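Local atomic coordinates of phosphoribosylaminoimidazole carboxylase, ATPase subunit (Bacillus anthracis, PDB entry 4DLK), a protein that probably uses ATP and bicarbonate to convert aminoimidazole ribonucleotide to its N5-carboxyamino form, a step of purine biosynthesis. Residues F187-S192 against P224-E229; E76-D81 against L269-H274; P143-T148 against K156-L161. One frame throughout, in Å; residues are numbered along the deposited sequence.

Interaction 1: F187-S192 against P224-E229. With ATP (adenosine-5'-triphosphate), chain F.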
# COMPACT_ATOMS: atom_id res chain seq x y z
N PHE A 187 -33.66 4.31 -12.32
CA PHE A 187 -32.76 4.93 -11.35
C PHE A 187 -31.95 6.02 -12.02
O PHE A 187 -31.85 6.06 -13.25
CB PHE A 187 -31.83 3.89 -10.72
CG PHE A 187 -31.02 3.11 -11.72
CD1 PHE A 187 -31.47 1.88 -12.18
CD2 PHE A 187 -29.82 3.62 -12.20
CE1 PHE A 187 -30.73 1.16 -13.11
CE2 PHE A 187 -29.08 2.91 -13.14
CZ PHE A 187 -29.53 1.68 -13.59
N GLU A 188 -31.37 6.91 -11.21
CA GLU A 188 -30.50 7.95 -11.74
C GLU A 188 -29.03 7.51 -11.72
O GLU A 188 -28.29 7.76 -12.67
CB GLU A 188 -30.68 9.25 -10.95
CG GLU A 188 -30.47 10.49 -11.80
CD GLU A 188 -29.93 11.67 -11.01
OE1 GLU A 188 -30.40 11.90 -9.88
OE2 GLU A 188 -29.03 12.36 -11.53
N LYS A 189 -28.61 6.86 -10.63
CA LYS A 189 -27.23 6.42 -10.46
C LYS A 189 -27.15 5.00 -9.91
O LYS A 189 -28.00 4.59 -9.12
CB LYS A 189 -26.49 7.33 -9.47
CG LYS A 189 -26.57 8.83 -9.74
CD LYS A 189 -25.57 9.28 -10.79
CE LYS A 189 -25.34 10.79 -10.70
NZ LYS A 189 -24.54 11.24 -11.87
N GLU A 190 -26.14 4.26 -10.34
CA GLU A 190 -25.77 3.01 -9.68
C GLU A 190 -24.66 3.31 -8.70
O GLU A 190 -23.69 3.99 -9.05
CB GLU A 190 -25.30 1.96 -10.69
CG GLU A 190 -26.32 1.68 -11.77
CD GLU A 190 -25.96 0.47 -12.59
OE1 GLU A 190 -25.84 0.61 -13.83
OE2 GLU A 190 -25.82 -0.63 -12.00
N VAL A 191 -24.82 2.83 -7.47
CA VAL A 191 -23.87 3.12 -6.40
C VAL A 191 -23.51 1.84 -5.66
O VAL A 191 -24.22 0.83 -5.77
CB VAL A 191 -24.41 4.18 -5.40
CG1 VAL A 191 -24.62 5.52 -6.09
CG2 VAL A 191 -25.70 3.71 -4.72
N SER A 192 -22.41 1.87 -4.93
CA SER A 192 -22.01 0.72 -4.14
C SER A 192 -21.36 1.13 -2.83
O SER A 192 -20.79 2.22 -2.70
CB SER A 192 -21.08 -0.21 -4.93
OG SER A 192 -19.79 0.36 -5.09
N PRO A 224 -16.58 11.17 -3.57
CA PRO A 224 -17.96 10.82 -3.19
C PRO A 224 -18.90 10.69 -4.38
O PRO A 224 -18.80 11.46 -5.33
CB PRO A 224 -18.41 12.01 -2.32
CG PRO A 224 -17.17 12.81 -2.03
CD PRO A 224 -16.27 12.56 -3.20
N ALA A 225 -19.79 9.70 -4.32
CA ALA A 225 -20.86 9.58 -5.31
C ALA A 225 -21.62 10.90 -5.40
O ALA A 225 -21.86 11.56 -4.38
CB ALA A 225 -21.81 8.45 -4.92
N ARG A 226 -21.97 11.31 -6.61
CA ARG A 226 -22.68 12.58 -6.82
C ARG A 226 -24.18 12.38 -6.60
O ARG A 226 -24.98 12.40 -7.54
CB ARG A 226 -22.36 13.14 -8.21
CG ARG A 226 -20.87 13.38 -8.43
CD ARG A 226 -20.56 13.71 -9.88
NE ARG A 226 -20.72 12.56 -10.77
CZ ARG A 226 -20.61 12.62 -12.09
NH1 ARG A 226 -20.77 11.53 -12.83
NH2 ARG A 226 -20.32 13.77 -12.69
N ILE A 227 -24.54 12.17 -5.34
CA ILE A 227 -25.92 11.95 -4.91
C ILE A 227 -26.18 12.80 -3.68
O ILE A 227 -25.25 13.25 -3.02
CB ILE A 227 -26.20 10.46 -4.60
CG1 ILE A 227 -25.25 9.94 -3.50
CG2 ILE A 227 -26.14 9.61 -5.86
CD1 ILE A 227 -25.50 8.51 -3.07
N THR A 228 -27.46 13.01 -3.38
CA THR A 228 -27.89 13.78 -2.21
C THR A 228 -27.44 13.14 -0.90
O THR A 228 -27.17 11.93 -0.84
CB THR A 228 -29.42 13.90 -2.12
OG1 THR A 228 -29.98 12.61 -1.84
CG2 THR A 228 -30.02 14.45 -3.42
N GLU A 229 -27.40 13.96 0.15
CA GLU A 229 -27.13 13.51 1.51
C GLU A 229 -28.13 12.44 1.96
O GLU A 229 -27.77 11.54 2.72
CB GLU A 229 -27.16 14.70 2.46
CG GLU A 229 -26.48 14.47 3.80
CD GLU A 229 -24.99 14.22 3.67
OE1 GLU A 229 -24.48 13.29 4.34
OE2 GLU A 229 -24.32 14.95 2.91
PG ATP F . -21.77 -7.56 -13.61
O1G ATP F . -22.20 -7.58 -12.16
O2G ATP F . -21.39 -6.17 -14.08
O3G ATP F . -20.78 -8.63 -13.98
PB ATP F . -24.46 -8.58 -14.00
O1B ATP F . -25.25 -8.89 -15.23
O2B ATP F . -24.22 -9.63 -12.95
O3B ATP F . -23.05 -7.95 -14.52
PA ATP F . -26.57 -6.91 -12.96
O1A ATP F . -26.52 -5.82 -11.93
O2A ATP F . -27.34 -8.17 -12.67
O3A ATP F . -25.04 -7.25 -13.30
O5' ATP F . -27.15 -6.25 -14.31
C5' ATP F . -26.33 -5.45 -15.14
C4' ATP F . -26.96 -4.09 -15.42
O4' ATP F . -28.32 -4.25 -15.84
C3' ATP F . -27.02 -3.21 -14.18
O3' ATP F . -25.84 -2.42 -14.02
C2' ATP F . -28.24 -2.34 -14.42
O2' ATP F . -27.88 -1.16 -15.14
C1' ATP F . -29.12 -3.18 -15.32
N9 ATP F . -30.22 -3.72 -14.49
C8 ATP F . -30.24 -4.93 -13.88
N7 ATP F . -31.39 -5.11 -13.19
C5 ATP F . -32.14 -4.01 -13.35
C6 ATP F . -33.47 -3.54 -12.89
N6 ATP F . -34.24 -4.33 -12.11
N1 ATP F . -33.87 -2.31 -13.28
C2 ATP F . -33.11 -1.51 -14.06
N3 ATP F . -31.90 -1.87 -14.52
C4 ATP F . -31.36 -3.09 -14.21

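Interaction 2: E76-D81 against L269-H274. With ATP (adenosine-5'-triphosphate), chain G; ATP (adenosine-5'-triphosphate), chain H.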
# COMPACT_ATOMS: atom_id res chain seq x y z
N GLU A 76 -11.14 -15.37 -3.35
CA GLU A 76 -11.63 -14.36 -4.29
C GLU A 76 -12.56 -15.04 -5.29
O GLU A 76 -13.41 -14.40 -5.89
CB GLU A 76 -10.48 -13.65 -5.03
CG GLU A 76 -9.69 -14.57 -5.95
CD GLU A 76 -9.24 -13.95 -7.26
OE1 GLU A 76 -8.92 -12.73 -7.31
OE2 GLU A 76 -9.16 -14.70 -8.25
N PHE A 77 -12.35 -16.35 -5.47
CA PHE A 77 -13.20 -17.17 -6.33
C PHE A 77 -14.37 -17.67 -5.49
O PHE A 77 -14.17 -18.34 -4.48
CB PHE A 77 -12.39 -18.35 -6.88
CG PHE A 77 -13.22 -19.38 -7.60
CD1 PHE A 77 -13.61 -20.55 -6.96
CD2 PHE A 77 -13.60 -19.19 -8.92
CE1 PHE A 77 -14.38 -21.51 -7.62
CE2 PHE A 77 -14.37 -20.14 -9.59
CZ PHE A 77 -14.75 -21.30 -8.94
N GLU A 78 -15.58 -17.34 -5.92
CA GLU A 78 -16.78 -17.56 -5.11
C GLU A 78 -17.48 -18.89 -5.39
O GLU A 78 -18.24 -19.37 -4.54
CB GLU A 78 -17.78 -16.42 -5.33
CG GLU A 78 -17.30 -15.07 -4.83
CD GLU A 78 -17.88 -13.93 -5.64
OE1 GLU A 78 -18.87 -13.32 -5.19
OE2 GLU A 78 -17.37 -13.65 -6.75
N ASN A 79 -17.23 -19.47 -6.56
CA ASN A 79 -17.98 -20.64 -7.01
C ASN A 79 -17.45 -21.96 -6.45
O ASN A 79 -17.37 -22.96 -7.17
CB ASN A 79 -18.04 -20.67 -8.55
CG ASN A 79 -19.20 -21.48 -9.09
OD1 ASN A 79 -20.14 -21.79 -8.36
ND2 ASN A 79 -19.15 -21.81 -10.38
N ILE A 80 -17.05 -21.95 -5.18
CA ILE A 80 -16.61 -23.16 -4.49
C ILE A 80 -17.83 -24.03 -4.17
O ILE A 80 -18.82 -23.55 -3.64
CB ILE A 80 -15.84 -22.81 -3.19
CG1 ILE A 80 -14.75 -21.77 -3.47
CG2 ILE A 80 -15.22 -24.06 -2.57
CD1 ILE A 80 -14.25 -21.03 -2.24
N ASP A 81 -17.77 -25.32 -4.50
CA ASP A 81 -18.93 -26.17 -4.27
C ASP A 81 -19.14 -26.54 -2.80
O ASP A 81 -18.29 -26.30 -1.94
CB ASP A 81 -18.94 -27.40 -5.19
CG ASP A 81 -17.75 -28.32 -4.97
OD1 ASP A 81 -17.31 -28.95 -5.96
OD2 ASP A 81 -17.28 -28.44 -3.82
N LEU A 269 -25.08 -8.48 -4.30
CA LEU A 269 -24.06 -8.53 -3.26
C LEU A 269 -22.85 -9.31 -3.72
O LEU A 269 -22.99 -10.30 -4.44
CB LEU A 269 -24.62 -9.20 -2.00
CG LEU A 269 -25.90 -8.60 -1.41
CD1 LEU A 269 -26.41 -9.46 -0.27
CD2 LEU A 269 -25.66 -7.17 -0.96
N ALA A 270 -21.66 -8.90 -3.29
CA ALA A 270 -20.47 -9.71 -3.49
C ALA A 270 -19.72 -9.89 -2.16
O ALA A 270 -19.29 -8.90 -1.56
CB ALA A 270 -19.57 -9.08 -4.56
N PRO A 271 -19.58 -11.15 -1.69
CA PRO A 271 -18.91 -11.44 -0.43
C PRO A 271 -17.38 -11.51 -0.57
O PRO A 271 -16.76 -12.54 -0.27
CB PRO A 271 -19.49 -12.81 -0.04
CG PRO A 271 -19.73 -13.47 -1.36
CD PRO A 271 -20.09 -12.38 -2.33
N ARG A 272 -16.79 -10.39 -1.01
CA ARG A 272 -15.36 -10.29 -1.33
C ARG A 272 -15.04 -8.83 -1.64
O ARG A 272 -15.95 -8.04 -1.91
CB ARG A 272 -15.01 -11.15 -2.56
CG ARG A 272 -15.89 -10.86 -3.78
CD ARG A 272 -15.25 -11.35 -5.07
NE ARG A 272 -16.16 -11.28 -6.21
CZ ARG A 272 -16.37 -10.20 -6.95
NH1 ARG A 272 -15.74 -9.06 -6.68
NH2 ARG A 272 -17.22 -10.25 -7.98
N PRO A 273 -13.75 -8.46 -1.65
CA PRO A 273 -13.40 -7.17 -2.23
C PRO A 273 -13.92 -7.11 -3.66
O PRO A 273 -14.06 -8.15 -4.32
CB PRO A 273 -11.87 -7.17 -2.19
CG PRO A 273 -11.55 -8.02 -1.00
CD PRO A 273 -12.58 -9.12 -1.03
N HIS A 274 -14.21 -5.90 -4.12
CA HIS A 274 -14.94 -5.66 -5.36
C HIS A 274 -14.27 -4.56 -6.14
O HIS A 274 -13.63 -3.69 -5.56
CB HIS A 274 -16.37 -5.25 -4.98
CG HIS A 274 -17.31 -5.16 -6.15
ND1 HIS A 274 -17.60 -3.99 -6.75
CD2 HIS A 274 -18.04 -6.14 -6.82
CE1 HIS A 274 -18.46 -4.22 -7.77
NE2 HIS A 274 -18.73 -5.53 -7.80
PG ATP G . -18.64 -5.74 -11.28
O1G ATP G . -18.42 -6.85 -12.29
O2G ATP G . -18.57 -4.34 -11.85
O3G ATP G . -19.81 -5.95 -10.34
PB ATP G . -16.57 -7.14 -9.92
O1B ATP G . -15.65 -6.91 -8.73
O2B ATP G . -17.61 -8.24 -9.85
O3B ATP G . -17.32 -5.78 -10.32
PA ATP G . -14.16 -8.01 -11.19
O1A ATP G . -13.22 -7.10 -10.44
O2A ATP G . -13.87 -8.42 -12.62
O3A ATP G . -15.66 -7.39 -11.22
O5' ATP G . -14.37 -9.33 -10.32
C5' ATP G . -13.32 -10.27 -10.16
C4' ATP G . -14.02 -11.49 -9.59
O4' ATP G . -14.93 -12.03 -10.56
C3' ATP G . -13.05 -12.59 -9.22
O3' ATP G . -13.42 -13.01 -7.90
C2' ATP G . -13.30 -13.69 -10.24
O2' ATP G . -13.10 -14.98 -9.67
C1' ATP G . -14.76 -13.45 -10.60
N9 ATP G . -15.17 -14.00 -11.92
C8 ATP G . -14.42 -14.08 -13.04
N7 ATP G . -15.12 -14.65 -14.06
C5 ATP G . -16.35 -14.95 -13.59
C6 ATP G . -17.59 -15.57 -14.13
N6 ATP G . -17.63 -15.99 -15.42
N1 ATP G . -18.66 -15.70 -13.31
C2 ATP G . -18.62 -15.28 -12.02
N3 ATP G . -17.53 -14.71 -11.46
C4 ATP G . -16.38 -14.52 -12.18
PG ATP H . -10.16 -14.00 -18.84
O1G ATP H . -11.53 -14.42 -18.39
O2G ATP H . -9.48 -15.04 -19.70
O3G ATP H . -10.07 -12.59 -19.40
PB ATP H . -9.40 -12.86 -16.31
O1B ATP H . -8.07 -12.17 -16.12
O2B ATP H . -10.61 -12.01 -16.60
O3B ATP H . -9.26 -13.98 -17.48
PA ATP H . -11.09 -14.31 -14.48
O1A ATP H . -12.17 -13.96 -15.48
O2A ATP H . -11.31 -13.91 -13.04
O3A ATP H . -9.66 -13.74 -14.98
O5' ATP H . -10.86 -15.90 -14.51
C5' ATP H . -10.50 -16.58 -15.71
C4' ATP H . -11.58 -17.59 -16.08
O4' ATP H . -11.92 -18.41 -14.95
C3' ATP H . -12.88 -16.93 -16.52
O3' ATP H . -12.91 -16.73 -17.94
C2' ATP H . -13.96 -17.88 -16.04
O2' ATP H . -14.28 -18.84 -17.05
C1' ATP H . -13.34 -18.62 -14.87
N9 ATP H . -13.88 -18.10 -13.58
C8 ATP H . -13.24 -17.28 -12.71
N7 ATP H . -14.02 -17.00 -11.63
C5 ATP H . -15.18 -17.65 -11.79
C6 ATP H . -16.45 -17.80 -11.03
N6 ATP H . -16.63 -17.17 -9.84
N1 ATP H . -17.43 -18.58 -11.56
C2 ATP H . -17.27 -19.21 -12.74
N3 ATP H . -16.15 -19.12 -13.48
C4 ATP H . -15.09 -18.38 -13.08

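Interaction 3: P143-T148 against K156-L161. With ATP (adenosine-5'-triphosphate), chain F.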
# COMPACT_ATOMS: atom_id res chain seq x y z
N PRO A 143 -41.64 -1.96 -18.23
CA PRO A 143 -40.51 -2.81 -18.58
C PRO A 143 -40.05 -3.72 -17.43
O PRO A 143 -40.35 -3.44 -16.26
CB PRO A 143 -39.42 -1.81 -18.96
CG PRO A 143 -39.75 -0.56 -18.20
CD PRO A 143 -41.19 -0.63 -17.76
N SER A 144 -39.36 -4.79 -17.77
CA SER A 144 -38.86 -5.76 -16.80
C SER A 144 -37.58 -6.41 -17.32
O SER A 144 -37.21 -6.22 -18.48
CB SER A 144 -39.92 -6.82 -16.48
OG SER A 144 -40.27 -7.55 -17.64
N VAL A 145 -36.91 -7.17 -16.47
CA VAL A 145 -35.65 -7.80 -16.85
C VAL A 145 -35.57 -9.25 -16.36
O VAL A 145 -35.75 -9.54 -15.17
CB VAL A 145 -34.42 -6.95 -16.39
CG1 VAL A 145 -34.38 -6.82 -14.87
CG2 VAL A 145 -33.11 -7.54 -16.91
N LEU A 146 -35.31 -10.16 -17.30
CA LEU A 146 -35.17 -11.57 -16.97
C LEU A 146 -33.69 -11.91 -16.86
O LEU A 146 -32.93 -11.68 -17.79
CB LEU A 146 -35.86 -12.44 -18.03
CG LEU A 146 -36.07 -13.92 -17.72
CD1 LEU A 146 -37.11 -14.10 -16.62
CD2 LEU A 146 -36.50 -14.66 -18.97
N LYS A 147 -33.30 -12.46 -15.71
CA LYS A 147 -31.91 -12.86 -15.46
C LYS A 147 -31.82 -14.32 -15.04
O LYS A 147 -32.65 -14.78 -14.26
CB LYS A 147 -31.30 -12.03 -14.33
CG LYS A 147 -31.47 -10.52 -14.44
CD LYS A 147 -30.93 -9.84 -13.20
CE LYS A 147 -31.27 -8.36 -13.20
NZ LYS A 147 -30.65 -7.67 -12.04
N THR A 148 -30.81 -15.03 -15.53
CA THR A 148 -30.48 -16.35 -15.00
C THR A 148 -30.13 -16.22 -13.52
O THR A 148 -29.45 -15.27 -13.12
CB THR A 148 -29.30 -16.99 -15.75
OG1 THR A 148 -28.15 -16.14 -15.66
CG2 THR A 148 -29.63 -17.22 -17.22
N LYS A 156 -24.50 -10.97 -19.20
CA LYS A 156 -24.81 -12.19 -19.95
C LYS A 156 -25.89 -12.97 -19.21
O LYS A 156 -25.93 -12.98 -17.98
CB LYS A 156 -23.58 -13.08 -20.10
CG LYS A 156 -22.43 -12.48 -20.89
CD LYS A 156 -21.23 -13.40 -20.81
CE LYS A 156 -19.95 -12.70 -21.23
NZ LYS A 156 -19.99 -12.31 -22.67
N GLY A 157 -26.76 -13.63 -19.97
CA GLY A 157 -27.90 -14.35 -19.40
C GLY A 157 -28.93 -13.36 -18.89
O GLY A 157 -29.51 -13.54 -17.82
N GLN A 158 -29.15 -12.32 -19.68
CA GLN A 158 -30.04 -11.23 -19.31
C GLN A 158 -30.82 -10.74 -20.53
O GLN A 158 -30.24 -10.51 -21.59
CB GLN A 158 -29.23 -10.09 -18.68
CG GLN A 158 -30.02 -9.20 -17.74
CD GLN A 158 -29.13 -8.46 -16.76
OE1 GLN A 158 -28.49 -9.07 -15.89
NE2 GLN A 158 -29.10 -7.14 -16.88
N VAL A 159 -32.13 -10.60 -20.37
CA VAL A 159 -32.99 -10.06 -21.42
C VAL A 159 -33.89 -9.00 -20.82
O VAL A 159 -34.63 -9.26 -19.87
CB VAL A 159 -33.86 -11.15 -22.09
CG1 VAL A 159 -34.82 -10.53 -23.10
CG2 VAL A 159 -33.00 -12.23 -22.74
N VAL A 160 -33.81 -7.79 -21.37
CA VAL A 160 -34.69 -6.71 -20.96
C VAL A 160 -35.96 -6.76 -21.80
O VAL A 160 -35.89 -6.83 -23.03
CB VAL A 160 -33.98 -5.34 -21.06
CG1 VAL A 160 -34.93 -4.19 -20.73
CG2 VAL A 160 -32.76 -5.30 -20.14
N LEU A 161 -37.11 -6.75 -21.14
CA LEU A 161 -38.40 -6.80 -21.81
C LEU A 161 -39.08 -5.43 -21.78
O LEU A 161 -39.51 -4.96 -20.72
CB LEU A 161 -39.32 -7.85 -21.18
CG LEU A 161 -38.98 -9.32 -21.41
CD1 LEU A 161 -37.99 -9.83 -20.37
CD2 LEU A 161 -40.24 -10.15 -21.40
PG ATP F . -21.77 -7.56 -13.61
O1G ATP F . -22.20 -7.58 -12.16
O2G ATP F . -21.39 -6.17 -14.08
O3G ATP F . -20.78 -8.63 -13.98
PB ATP F . -24.46 -8.58 -14.00
O1B ATP F . -25.25 -8.89 -15.23
O2B ATP F . -24.22 -9.63 -12.95
O3B ATP F . -23.05 -7.95 -14.52
PA ATP F . -26.57 -6.91 -12.96
O1A ATP F . -26.52 -5.82 -11.93
O2A ATP F . -27.34 -8.17 -12.67
O3A ATP F . -25.04 -7.25 -13.30
O5' ATP F . -27.15 -6.25 -14.31
C5' ATP F . -26.33 -5.45 -15.14
C4' ATP F . -26.96 -4.09 -15.42
O4' ATP F . -28.32 -4.25 -15.84
C3' ATP F . -27.02 -3.21 -14.18
O3' ATP F . -25.84 -2.42 -14.02
C2' ATP F . -28.24 -2.34 -14.42
O2' ATP F . -27.88 -1.16 -15.14
C1' ATP F . -29.12 -3.18 -15.32
N9 ATP F . -30.22 -3.72 -14.49
C8 ATP F . -30.24 -4.93 -13.88
N7 ATP F . -31.39 -5.11 -13.19
C5 ATP F . -32.14 -4.01 -13.35
C6 ATP F . -33.47 -3.54 -12.89
N6 ATP F . -34.24 -4.33 -12.11
N1 ATP F . -33.87 -2.31 -13.28
C2 ATP F . -33.11 -1.51 -14.06
N3 ATP F . -31.90 -1.87 -14.52
C4 ATP F . -31.36 -3.09 -14.21
O HOH W 1 -28.01 -13.38 -15.00

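Interaction 1: F187-S192 against P224-E229
At the start of strand 189-197, an ATP-grasp strand of the large antiparallel sheet, K189 and V191 pack on A225, R226 and I227, an inverse gamma turn centred on R226 that leads to helix 229-245. The contact illustrates how alternation along a strand lets one face build the fold while the other serves a ligand. V191 sends CG1 to A225 CB (4.2 Å) and to I227 CD1 (4.3 Å). The K189 side chain slides past that of I227 in the opposite direction, its CG lying 4.0 Å from I227 CG2. A bend at chi2 (-82°) then carries the lysine across R226 at about a right angle, with K189 CE 3.6 Å from R226 O and NZ over one face of the guanidinium. Both cations are paired with the carboxylate of E210, and R226 has a second acidic partner in E360. E190, between K189 and V191, points the other way, where ribose O2' of ATP donates to its OE1 (3.0 Å) and O3' to its OE2 (2.7 Å). F187 brings its ring edge to the adenine. Between V191, A225 and I227 the packing is apolar, whereas K189 and R226 bring two like charges together, probably balanced by E210.

Interaction 2: E76-D81 against L269-H274
R272 reaches from the end of strand 264-270 to E78, a worked case of a second-shell acid that probably orients a ligand-binding arginine. Its CB is directed toward the 76-81 loop. With chi1 at 53°, CG sits between the backbone N and the carbonyl carbon, close by the E78 carboxylate, and from there the chain runs extended to NE. CD lies near both E78 OE2 and the carbonyl oxygen of E76, the latter 3.7 Å away. NE gives a nearly straight salt-bridge hydrogen bond to E78 OE2 (2.7 Å, 172°). The acceptor lies in the guanidinium plane, yet the donor arrives from above the carboxylate, the two planes standing 89° apart. At the tip, NH1 donates to both P273 O (3.0 Å) and O1B of ATP chain G (3.0 Å), whereas NH2 bonds O2B of the same nucleotide (2.8 Å). A270 CB covers one guanidinium face and the ATP C4' the opposite one. Nearby, H274 NE2 donates to O3G (2.8 Å), and E78 OE1 rests 3.2 Å from P271 CD. Held at NE by E78 and at NH1 by P273, the guanidinium should be restrained in its rotation, consistent with both terminal nitrogens meeting beta-phosphate oxygens.

Interaction 3: P143-T148 against K156-L161
V145 and K147 pair with V160 and Q158 in the 144-148/158-161 hairpin, at the edge of the smaller antiparallel sheet of the ATP-grasp fold. Such a hairpin shows how a regular backbone ladder can present one face to a nucleotide. The ladder consists of reciprocal bonds between S144 and L161 and between L146 and V159, extended by T148 N to G157 O (3.0 Å). CA-H groups of the non-hydrogen-bonded residues also approach these carbonyls, as Q158 CA does L146 O (3.3 Å). A water meets T148 OG1 (2.8 Å) and G157 O. Apolar packing divides between the faces. L146 CB meets L161 CD1 (4.1 Å) on the side covered by helices 130-140 and 167-176, where S144 OG is buried without a polar partner; on the nucleotide side V145 CG2 touches V160 CG2 (3.9 Å) and Q158 CG (3.6 Å). Polar side-chain contacts with the nucleotide belong to K147 and Q158, which lie side by side and point the same way, K147 CG 3.6 Å from Q158 OE1. Q158 NE2 donates weakly to O4' and O5' of ATP chain F. K147, extended beyond CG, carries NZ to a salt bridge with E182 and to adenine N7, at 2.9 Å.

In the fold
Followed from the N terminus, the chain first enters interaction 2 at residues 76-81, the loop after the last strand of the parallel sheet, but that contact closes only at 269-274, after 187 intervening residues. Inside this long loop the other two lie in series: interaction 3 closes a short hairpin, and interaction 1 then joins strand 189-197 to the loop that follows strand 217-223. None of the three cross. Interaction 2 ties the preATP-grasp region to the end of the large sheet, which interaction 1 also reaches. Interactions 1 and 3, with centres about 23 Å apart, do not touch but meet the same ATP, which lies between the smaller antiparallel sheet and the large one.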